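Side-chain contacts in ureidoglycolate hydrolase (Arabidopsis thaliana, PDB 4PXE), which hydrolyses (S)-ureidoglycolate to glyoxylate, ammonium and carbon dioxide with manganese as cofactor, completing purine breakdown without releasing urea: residues N56-L60 and A61-V65; E113-N116 and V117-S121; M413-G416 and V417-L420; S421-L424 and A425-L429. All blocks are in the same frame, centred on the assembly; numbering follows the deposited sequence.

Contact 1: residues N56-L60 and A61-V65; sequences NLMAL and AGLTV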
loop_
_atom_site.group_PDB
_atom_site.type_symbol
_atom_site.label_atom_id
_atom_site.label_comp_id
_atom_site.label_asym_id
_atom_site.label_seq_id
_atom_site.Cartn_x
_atom_site.Cartn_y
_atom_site.Cartn_z
ATOM N N ASN A 56 -17.902 -29.398 9.611
ATOM C CA ASN A 56 -18.977 -29.755 10.534
ATOM C C ASN A 56 -20.281 -30.033 9.788
ATOM O O ASN A 56 -20.952 -31.040 10.033
ATOM C CB ASN A 56 -19.156 -28.668 11.598
ATOM C CG ASN A 56 -20.254 -28.993 12.586
ATOM O OD1 ASN A 56 -21.290 -28.334 12.615
ATOM N ND2 ASN A 56 -20.030 -30.016 13.407
ATOM N N LEU A 57 -20.623 -29.158 8.845
ATOM C CA LEU A 57 -21.813 -29.386 8.027
ATOM C C LEU A 57 -21.720 -30.654 7.176
ATOM O O LEU A 57 -22.703 -31.373 7.019
ATOM C CB LEU A 57 -22.093 -28.175 7.132
ATOM C CG LEU A 57 -22.506 -26.886 7.840
ATOM C CD1 LEU A 57 -22.826 -25.816 6.817
ATOM C CD2 LEU A 57 -23.704 -27.144 8.738
ATOM N N MET A 58 -20.541 -30.932 6.625
ATOM C CA MET A 58 -20.352 -32.142 5.837
ATOM C C MET A 58 -20.571 -33.387 6.692
ATOM O O MET A 58 -21.223 -34.337 6.266
ATOM C CB MET A 58 -18.950 -32.185 5.230
ATOM C CG MET A 58 -18.723 -31.215 4.083
ATOM S SD MET A 58 -17.069 -31.488 3.411
ATOM C CE MET A 58 -17.085 -30.388 1.977
ATOM N N ALA A 59 -20.034 -33.359 7.908
ATOM C CA ALA A 59 -20.190 -34.488 8.824
ATOM C C ALA A 59 -21.651 -34.650 9.224
ATOM O O ALA A 59 -22.157 -35.775 9.297
ATOM C CB ALA A 59 -19.309 -34.298 10.047
ATOM N N LEU A 60 -22.335 -33.533 9.473
ATOM C CA LEU A 60 -23.753 -33.583 9.837
ATOM C C LEU A 60 -24.596 -34.169 8.710
ATOM O O LEU A 60 -25.621 -34.789 8.961
ATOM C CB LEU A 60 -24.274 -32.199 10.216
ATOM C CG LEU A 60 -23.796 -31.632 11.553
ATOM C CD1 LEU A 60 -24.169 -30.155 11.681
ATOM C CD2 LEU A 60 -24.358 -32.439 12.721
ATOM N N ALA A 61 -24.151 -33.976 7.472
ATOM C CA ALA A 61 -24.823 -34.514 6.296
ATOM C C ALA A 61 -24.456 -35.981 6.040
ATOM O O ALA A 61 -24.864 -36.565 5.034
ATOM C CB ALA A 61 -24.497 -33.670 5.071
ATOM N N GLY A 62 -23.665 -36.563 6.939
ATOM C CA GLY A 62 -23.287 -37.966 6.830
ATOM C C GLY A 62 -22.225 -38.286 5.789
ATOM O O GLY A 62 -22.101 -39.432 5.349
ATOM N N LEU A 63 -21.449 -37.282 5.392
ATOM C CA LEU A 63 -20.432 -37.488 4.365
ATOM C C LEU A 63 -19.116 -37.981 4.962
ATOM O O LEU A 63 -18.747 -37.598 6.067
ATOM C CB LEU A 63 -20.186 -36.185 3.591
ATOM C CG LEU A 63 -21.415 -35.561 2.933
ATOM C CD1 LEU A 63 -21.073 -34.191 2.366
ATOM C CD2 LEU A 63 -21.916 -36.469 1.834
ATOM N N THR A 64 -18.421 -38.835 4.217
ATOM C CA THR A 64 -17.049 -39.193 4.562
ATOM C C THR A 64 -16.135 -38.013 4.241
ATOM O O THR A 64 -16.014 -37.618 3.077
ATOM C CB THR A 64 -16.584 -40.412 3.760
ATOM O OG1 THR A 64 -17.480 -41.507 3.989
ATOM C CG2 THR A 64 -15.178 -40.818 4.182
ATOM N N VAL A 65 -15.483 -37.471 5.263
ATOM C CA VAL A 65 -14.696 -36.244 5.112
ATOM C C VAL A 65 -13.193 -36.522 5.117
ATOM O O VAL A 65 -12.671 -37.164 6.034
ATOM C CB VAL A 65 -15.027 -35.218 6.218
ATOM C CG1 VAL A 65 -14.263 -33.902 5.986
ATOM C CG2 VAL A 65 -16.541 -34.965 6.280
#

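Contact 2: residues E113-N116 and V117-S121; sequences EAIN and VLKRS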
loop_
_atom_site.group_PDB
_atom_site.type_symbol
_atom_site.label_atom_id
_atom_site.label_comp_id
_atom_site.label_asym_id
_atom_site.label_seq_id
_atom_site.Cartn_x
_atom_site.Cartn_y
_atom_site.Cartn_z
ATOM N N GLU A 113 -26.254 -28.580 0.912
ATOM C CA GLU A 113 -27.713 -28.571 0.925
ATOM C C GLU A 113 -28.284 -29.507 -0.144
ATOM O O GLU A 113 -29.289 -30.168 0.091
ATOM C CB GLU A 113 -28.273 -27.146 0.779
ATOM C CG GLU A 113 -29.811 -27.058 0.750
ATOM C CD GLU A 113 -30.492 -27.488 2.054
ATOM O OE1 GLU A 113 -29.813 -27.657 3.094
ATOM O OE2 GLU A 113 -31.735 -27.653 2.040
ATOM N N ALA A 114 -27.629 -29.600 -1.296
ATOM C CA ALA A 114 -28.062 -30.527 -2.335
ATOM C C ALA A 114 -28.015 -31.983 -1.866
ATOM O O ALA A 114 -28.921 -32.773 -2.170
ATOM C CB ALA A 114 -27.209 -30.350 -3.586
ATOM N N ILE A 115 -26.979 -32.341 -1.113
ATOM C CA ILE A 115 -26.890 -33.680 -0.530
ATOM C C ILE A 115 -28.052 -33.913 0.431
ATOM O O ILE A 115 -28.728 -34.942 0.381
ATOM C CB ILE A 115 -25.560 -33.883 0.224
ATOM C CG1 ILE A 115 -24.393 -33.901 -0.760
ATOM C CG2 ILE A 115 -25.582 -35.172 1.025
ATOM C CD1 ILE A 115 -24.459 -34.991 -1.771
ATOM N N ASN A 116 -28.284 -32.949 1.309
ATOM C CA ASN A 116 -29.377 -33.050 2.272
ATOM C C ASN A 116 -30.753 -33.135 1.607
ATOM O O ASN A 116 -31.615 -33.907 2.045
ATOM C CB ASN A 116 -29.289 -31.910 3.289
ATOM C CG ASN A 116 -28.112 -32.089 4.246
ATOM O OD1 ASN A 116 -27.814 -33.210 4.664
ATOM N ND2 ASN A 116 -27.441 -30.999 4.585
ATOM N N VAL A 117 -30.938 -32.377 0.529
ATOM C CA VAL A 117 -32.154 -32.423 -0.276
ATOM C C VAL A 117 -32.378 -33.830 -0.847
ATOM O O VAL A 117 -33.474 -34.396 -0.739
ATOM C CB VAL A 117 -32.084 -31.401 -1.442
ATOM C CG1 VAL A 117 -33.119 -31.714 -2.523
ATOM C CG2 VAL A 117 -32.234 -29.960 -0.924
ATOM N N LEU A 118 -31.336 -34.405 -1.440
ATOM C CA LEU A 118 -31.420 -35.742 -2.019
ATOM C C LEU A 118 -31.690 -36.804 -0.955
ATOM O O LEU A 118 -32.477 -37.737 -1.176
ATOM C CB LEU A 118 -30.132 -36.067 -2.772
ATOM C CG LEU A 118 -29.983 -35.355 -4.118
ATOM C CD1 LEU A 118 -28.601 -35.640 -4.709
ATOM C CD2 LEU A 118 -31.096 -35.755 -5.089
ATOM N N LYS A 119 -31.055 -36.661 0.202
ATOM C CA LYS A 119 -31.296 -37.596 1.300
ATOM C C LYS A 119 -32.741 -37.511 1.807
ATOM O O LYS A 119 -33.362 -38.548 2.059
ATOM C CB LYS A 119 -30.280 -37.412 2.434
ATOM C CG LYS A 119 -28.883 -37.893 2.061
ATOM C CD LYS A 119 -27.970 -38.049 3.271
ATOM C CE LYS A 119 -26.655 -38.729 2.875
ATOM N NZ LYS A 119 -25.803 -39.089 4.048
ATOM N N ARG A 120 -33.284 -36.302 1.939
ATOM C CA ARG A 120 -34.680 -36.148 2.373
ATOM C C ARG A 120 -35.645 -36.806 1.391
ATOM O O ARG A 120 -36.720 -37.281 1.784
ATOM C CB ARG A 120 -35.063 -34.679 2.581
ATOM C CG ARG A 120 -34.534 -34.083 3.868
ATOM C CD ARG A 120 -35.143 -32.715 4.178
ATOM N NE ARG A 120 -34.837 -31.676 3.190
ATOM C CZ ARG A 120 -33.780 -30.871 3.246
ATOM N NH1 ARG A 120 -32.891 -30.993 4.224
ATOM N NH2 ARG A 120 -33.606 -29.943 2.312
ATOM N N SER A 121 -35.262 -36.840 0.116
ATOM C CA SER A 121 -36.086 -37.448 -0.922
ATOM C C SER A 121 -35.864 -38.959 -1.081
ATOM O O SER A 121 -36.496 -39.596 -1.931
ATOM C CB SER A 121 -35.866 -36.740 -2.257
ATOM O OG SER A 121 -36.506 -35.476 -2.249
HETATM O O HOH W 1 -31.027 -28.889 5.153
#

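Contact 3: residues M413-G416 and V417-L420; sequences MANG and VKVL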
loop_
_atom_site.group_PDB
_atom_site.type_symbol
_atom_site.label_atom_id
_atom_site.label_comp_id
_atom_site.label_asym_id
_atom_site.label_seq_id
_atom_site.Cartn_x
_atom_site.Cartn_y
_atom_site.Cartn_z
ATOM N N MET A 413 -30.929 -19.096 -4.852
ATOM C CA MET A 413 -30.046 -20.145 -4.370
ATOM C C MET A 413 -30.751 -21.495 -4.326
ATOM O O MET A 413 -30.186 -22.501 -4.758
ATOM C CB MET A 413 -29.472 -19.789 -3.001
ATOM C CG MET A 413 -28.565 -18.566 -3.034
ATOM S SD MET A 413 -27.718 -18.259 -1.460
ATOM C CE MET A 413 -29.097 -17.749 -0.423
ATOM N N ALA A 414 -31.973 -21.526 -3.795
ATOM C CA ALA A 414 -32.720 -22.774 -3.705
ATOM C C ALA A 414 -32.939 -23.390 -5.081
ATOM O O ALA A 414 -32.829 -24.608 -5.232
ATOM C CB ALA A 414 -34.050 -22.541 -2.999
ATOM N N ASN A 415 -33.250 -22.568 -6.083
ATOM C CA ASN A 415 -33.436 -23.097 -7.443
ATOM C C ASN A 415 -32.144 -23.698 -7.999
ATOM O O ASN A 415 -32.157 -24.771 -8.620
ATOM C CB ASN A 415 -33.956 -22.015 -8.392
ATOM C CG ASN A 415 -35.400 -21.684 -8.141
ATOM O OD1 ASN A 415 -36.122 -22.463 -7.528
ATOM N ND2 ASN A 415 -35.835 -20.526 -8.621
ATOM N N GLY A 416 -31.027 -23.014 -7.770
ATOM C CA GLY A 416 -29.725 -23.542 -8.137
ATOM C C GLY A 416 -29.432 -24.855 -7.437
ATOM O O GLY A 416 -28.925 -25.795 -8.050
ATOM N N VAL A 417 -29.747 -24.928 -6.146
ATOM C CA VAL A 417 -29.562 -26.156 -5.378
ATOM C C VAL A 417 -30.416 -27.297 -5.935
ATOM O O VAL A 417 -29.947 -28.436 -6.038
ATOM C CB VAL A 417 -29.853 -25.934 -3.871
ATOM C CG1 VAL A 417 -29.934 -27.267 -3.123
ATOM C CG2 VAL A 417 -28.780 -25.033 -3.245
ATOM N N LYS A 418 -31.651 -27.002 -6.324
ATOM C CA LYS A 418 -32.505 -28.040 -6.897
ATOM C C LYS A 418 -31.945 -28.561 -8.210
ATOM O O LYS A 418 -31.938 -29.775 -8.434
ATOM C CB LYS A 418 -33.927 -27.525 -7.105
ATOM C CG LYS A 418 -34.702 -27.303 -5.820
ATOM C CD LYS A 418 -36.050 -26.683 -6.132
ATOM C CE LYS A 418 -36.836 -26.415 -4.872
ATOM N NZ LYS A 418 -38.031 -25.575 -5.153
ATOM N N VAL A 419 -31.488 -27.664 -9.079
ATOM C CA VAL A 419 -30.880 -28.095 -10.334
ATOM C C VAL A 419 -29.620 -28.917 -10.068
ATOM O O VAL A 419 -29.393 -29.949 -10.703
ATOM C CB VAL A 419 -30.572 -26.902 -11.253
ATOM C CG1 VAL A 419 -29.775 -27.356 -12.489
ATOM C CG2 VAL A 419 -31.862 -26.205 -11.662
ATOM N N LEU A 420 -28.817 -28.484 -9.103
ATOM C CA LEU A 420 -27.630 -29.242 -8.725
ATOM C C LEU A 420 -27.978 -30.641 -8.213
ATOM O O LEU A 420 -27.378 -31.628 -8.646
ATOM C CB LEU A 420 -26.819 -28.480 -7.685
ATOM C CG LEU A 420 -25.539 -29.177 -7.226
ATOM C CD1 LEU A 420 -24.595 -29.428 -8.398
ATOM C CD2 LEU A 420 -24.841 -28.344 -6.147
HETATM O O HOH W 2 -37.246 -22.615 -5.081
HETATM O O HOH W 3 -38.455 -23.924 -7.806
#

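Contact 4: residues S421-L424 and A425-L429; sequences SLTL and AKLSL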
loop_
_atom_site.group_PDB
_atom_site.type_symbol
_atom_site.label_atom_id
_atom_site.label_comp_id
_atom_site.label_asym_id
_atom_site.label_seq_id
_atom_site.Cartn_x
_atom_site.Cartn_y
_atom_site.Cartn_z
ATOM N N SER A 421 -28.953 -30.722 -7.308
ATOM C CA SER A 421 -29.409 -32.004 -6.773
ATOM C C SER A 421 -29.845 -32.954 -7.881
ATOM O O SER A 421 -29.455 -34.130 -7.915
ATOM C CB SER A 421 -30.587 -31.789 -5.827
ATOM O OG SER A 421 -30.209 -31.063 -4.670
ATOM N N LEU A 422 -30.675 -32.445 -8.780
ATOM C CA LEU A 422 -31.268 -33.290 -9.808
ATOM C C LEU A 422 -30.230 -33.682 -10.854
ATOM O O LEU A 422 -30.244 -34.805 -11.356
ATOM C CB LEU A 422 -32.464 -32.572 -10.445
ATOM C CG LEU A 422 -33.330 -33.387 -11.404
ATOM C CD1 LEU A 422 -33.754 -34.732 -10.787
ATOM C CD2 LEU A 422 -34.538 -32.562 -11.786
ATOM N N THR A 423 -29.317 -32.773 -11.176
ATOM C CA THR A 423 -28.248 -33.092 -12.121
ATOM C C THR A 423 -27.280 -34.124 -11.531
ATOM O O THR A 423 -26.877 -35.065 -12.224
ATOM C CB THR A 423 -27.469 -31.822 -12.561
ATOM O OG1 THR A 423 -28.385 -30.849 -13.084
ATOM C CG2 THR A 423 -26.460 -32.170 -13.646
ATOM N N LEU A 424 -26.926 -33.976 -10.256
ATOM C CA LEU A 424 -26.093 -34.964 -9.559
ATOM C C LEU A 424 -26.752 -36.337 -9.606
ATOM O O LEU A 424 -26.082 -37.343 -9.853
ATOM C CB LEU A 424 -25.891 -34.566 -8.095
ATOM C CG LEU A 424 -24.931 -33.412 -7.805
ATOM C CD1 LEU A 424 -25.055 -33.013 -6.346
ATOM C CD2 LEU A 424 -23.493 -33.789 -8.145
ATOM N N ALA A 425 -28.051 -36.362 -9.330
ATOM C CA ALA A 425 -28.818 -37.604 -9.283
ATOM C C ALA A 425 -28.812 -38.273 -10.648
ATOM O O ALA A 425 -28.569 -39.486 -10.756
ATOM C CB ALA A 425 -30.246 -37.314 -8.839
ATOM N N LYS A 426 -29.089 -37.494 -11.691
ATOM C CA LYS A 426 -29.119 -38.033 -13.048
ATOM C C LYS A 426 -27.765 -38.604 -13.448
ATOM O O LYS A 426 -27.679 -39.701 -14.008
ATOM C CB LYS A 426 -29.569 -36.973 -14.052
ATOM C CG LYS A 426 -31.018 -36.550 -13.908
ATOM C CD LYS A 426 -31.360 -35.440 -14.896
ATOM C CE LYS A 426 -32.835 -35.066 -14.811
ATOM N NZ LYS A 426 -33.738 -36.218 -15.104
ATOM N N LEU A 427 -26.702 -37.871 -13.161
ATOM C CA LEU A 427 -25.361 -38.331 -13.496
ATOM C C LEU A 427 -24.957 -39.562 -12.684
ATOM O O LEU A 427 -24.274 -40.450 -13.199
ATOM C CB LEU A 427 -24.355 -37.197 -13.317
ATOM C CG LEU A 427 -24.534 -36.077 -14.341
ATOM C CD1 LEU A 427 -23.673 -34.873 -13.986
ATOM C CD2 LEU A 427 -24.205 -36.580 -15.745
ATOM N N SER A 428 -25.370 -39.613 -11.421
ATOM C CA SER A 428 -25.045 -40.747 -10.554
ATOM C C SER A 428 -25.582 -42.061 -11.124
ATOM O O SER A 428 -24.949 -43.109 -10.989
ATOM C CB SER A 428 -25.583 -40.529 -9.138
ATOM O OG SER A 428 -25.396 -41.689 -8.329
ATOM N N LEU A 429 -26.731 -41.990 -11.785
ATOM C CA LEU A 429 -27.379 -43.192 -12.307
ATOM C C LEU A 429 -26.970 -43.527 -13.745
ATOM O O LEU A 429 -27.322 -44.595 -14.259
ATOM C CB LEU A 429 -28.902 -43.046 -12.207
ATOM C CG LEU A 429 -29.473 -42.786 -10.809
ATOM C CD1 LEU A 429 -30.998 -42.814 -10.834
ATOM C CD2 LEU A 429 -28.930 -43.775 -9.783
#

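Contact 1: residues N56-L60 and A61-V65
Ala-61, Gly-62 and Leu-63 each turn a backbone N-H onto carbonyls of the last helical turn. Ala-61 N donates to Leu-57 O at 3.0 Å, and Leu-63 N to Met-58 O at 3.1 Å, the latter with an N-H...O angle of 160°. Met-58 O also takes a weak second bond from Ala-61 N. The geometry is different at Ala-59 O: Gly-62 N lies 2.9 Å away but stands well above the carbonyl plane, not on a lone pair. Bonds from Leu-63 back to Met-58 and from Gly-62 back to Ala-59, nested around a glycine with positive phi (76°), make a Schellman motif; it closes helix 45-60 and directs the chain into strand 64-67. The apolar contacts centre on CB of Met-58, which touches Val-65 CG2 at 3.8 Å and Leu-63 CD1 at 4.1 Å. The pairing of Met-58 (C3) with Leu-63 (C'') is the apolar contact usual in a Schellman motif; Val-65 adds a second one that is not part of it. Met-58 has CG opposite its carbonyl carbon (chi1 -73°) and an extended chain, which carries its sulfur away from 61-65 toward Ile-112 and Ile-131. Leu-63 crosses it at a slant and also screens the turn: its CB is 3.4 Å from Met-58 O. The methyl of Ala-61 sits 3.5 Å from Leu-57 O.

Contact 2: residues E113-N116 and V117-S121
Glu-113 and Arg-120, two helical turns apart, cross at about a right angle and join in a salt bridge, Glu-113 OE2 to Arg-120 NH2 at 3.0 Å. The carboxylate and guanidinium planes are 34° apart, and the bond is asymmetric: OE2 lies almost in the guanidinium plane, yet NH2 meets it from above the carboxylate plane, 40° out. A water closes the other side, donating a hydrogen bond to Glu-113 OE1 (2.7 Å) and accepting one from Arg-120 NH1 (3.0 Å). The bend of the arginine chain at chi3 (-63°) folds the guanidinium back over the helix, where Asn-116 O and Val-117 CA lie over the rim of one of its faces and NH1 comes 3.8 Å from Asn-116 CB. Both charged groups have further partners: OE2 accepts from Asp-16 N and NH2 donates to Ser-14 O, so the pair also bonds to the chain at Ser-14 and Asp-16. Val-117 stands across Glu-113, with CG2 3.1 Å from Glu-113 O. Ile-115 and Lys-119, by contrast, run side by side in the same direction, CG2 to CE 4.2 Å; the ammonium beyond bonds to Ala-61 O and makes a cation-pi contact with Trp-77. Regular backbone bonds underlie these pairings. The arrangement is that of a packed alpha-helix, 105-120, set between strand 129-133 and helix 410-429 in the alpha/beta part of an M20-family enzyme.

Contact 3: residues M413-G416 and V417-L420
The C-terminal helix 410-429 supplies both segments, and consecutive turns meet here through Met-413 with Val-417, Ala-414 with Lys-418, Asn-415 with Val-419 and Gly-416 with Leu-420. All four pairs are joined by alpha-helical backbone bonds, Val-417 N to Met-413 O measuring 2.8 Å. The polar side chains meet indirectly. Asn-415 OD1 and Lys-418 NZ are 4.4 Å apart and are bridged by two waters. One stands 2.7 Å from Asn-415 OD1, and the second makes the same pair of bonds at slightly greater lengths. In both bridges the water donates to OD1 and accepts from NZ. Two donated bonds are consistent with the atom being the amide oxygen, and they would restrain the rotation of the amide. The amide nitrogen, ND2, makes a weak hydrogen bond with Glu-411 OE2. Lys-418 has CG opposite its carbonyl carbon (chi1 -70°), which puts CG 3.3 Å from Ala-414 O; the extended chain beyond then carries NZ out to the waters. On the buried flank, CG2 of Val-417 rests against Met-413 O, while the branches of Val-417 and Leu-420 face Ala-114 of helix 105-120. Met-413 turns away toward Val-106, Leu-20 and Ile-394, and its side chain comes to about 6 Å from that of the substrate-binding residue Ile-209. The whole is a largely buried helix, with a water-bridged Asn-415/Lys-418 pair on one side, packed against helix 105-120 and strand 389-394 in the catalytic alpha/beta domain of an M20 enzyme.

Contact 4: residues S421-L424 and A425-L429
Leu-422 and Lys-426, like Thr-423 and Leu-427, are joined through peptide groups, which are the flat groups here, no side chain in the contact being planar; the side chains pack besides. Lys-426 N reaches Leu-422 O at 2.9 Å from 27° out of the carbonyl plane, and Lys-426 CG packs against the same oxygen at 3.2 Å. Thr-423 O is met likewise by Leu-427 N, with Leu-427 CG 3.3 Å away. This is regular alpha-helix, the last turns of helix 410-429, laid between strand 201-209 and helices 105-120 and 352-364. Beyond the backbone the two pairs differ. The lysine chain crosses Leu-422 obliquely: extended as far as CE (chi2 and chi3 both 177°), it lays CE on Leu-422 CG at 3.8 Å, and the bend at chi4 (-59°) then sets the direction of NZ, which forms a salt bridge with Glu-364 OE2. Thr-423 and Leu-427 instead lie side by side, pointing the same way toward Leu-205, with CG2 to CD1 at 3.9 Å. The hydroxyls serve the backbone: Ser-421 OG bonds to Val-417 O, Thr-423 OG1 to Val-419 O and Ser-428 OG to Arg-127 O. One residue on from Leu-427, Ser-428 N donates to Leu-424 O at 2.8 Å, and Ser-428 CB lies 3.3 Å from that oxygen.

How the contacts relate
Along the chain the contacts come in numerical order, from the end of helix 45-60 through helix 105-120 to two successive parts of helix 410-429. Contact 2 is the hub: its centre lies 12 Å from contact 1, 11 Å from contact 3 and 12 Å from contact 4, and it touches all three. Contact 1 stays apart from contacts 3 and 4, with nearest atoms about 11 and 9 Å away. Contacts 3 and 4 adjoin in sequence, their centres 13 Å apart, and both meet helix 105-120. Thus helix 105-120 touches both the turn after helix 45-60 and the C-terminal helix 410-429, joining early and late parts of the chain.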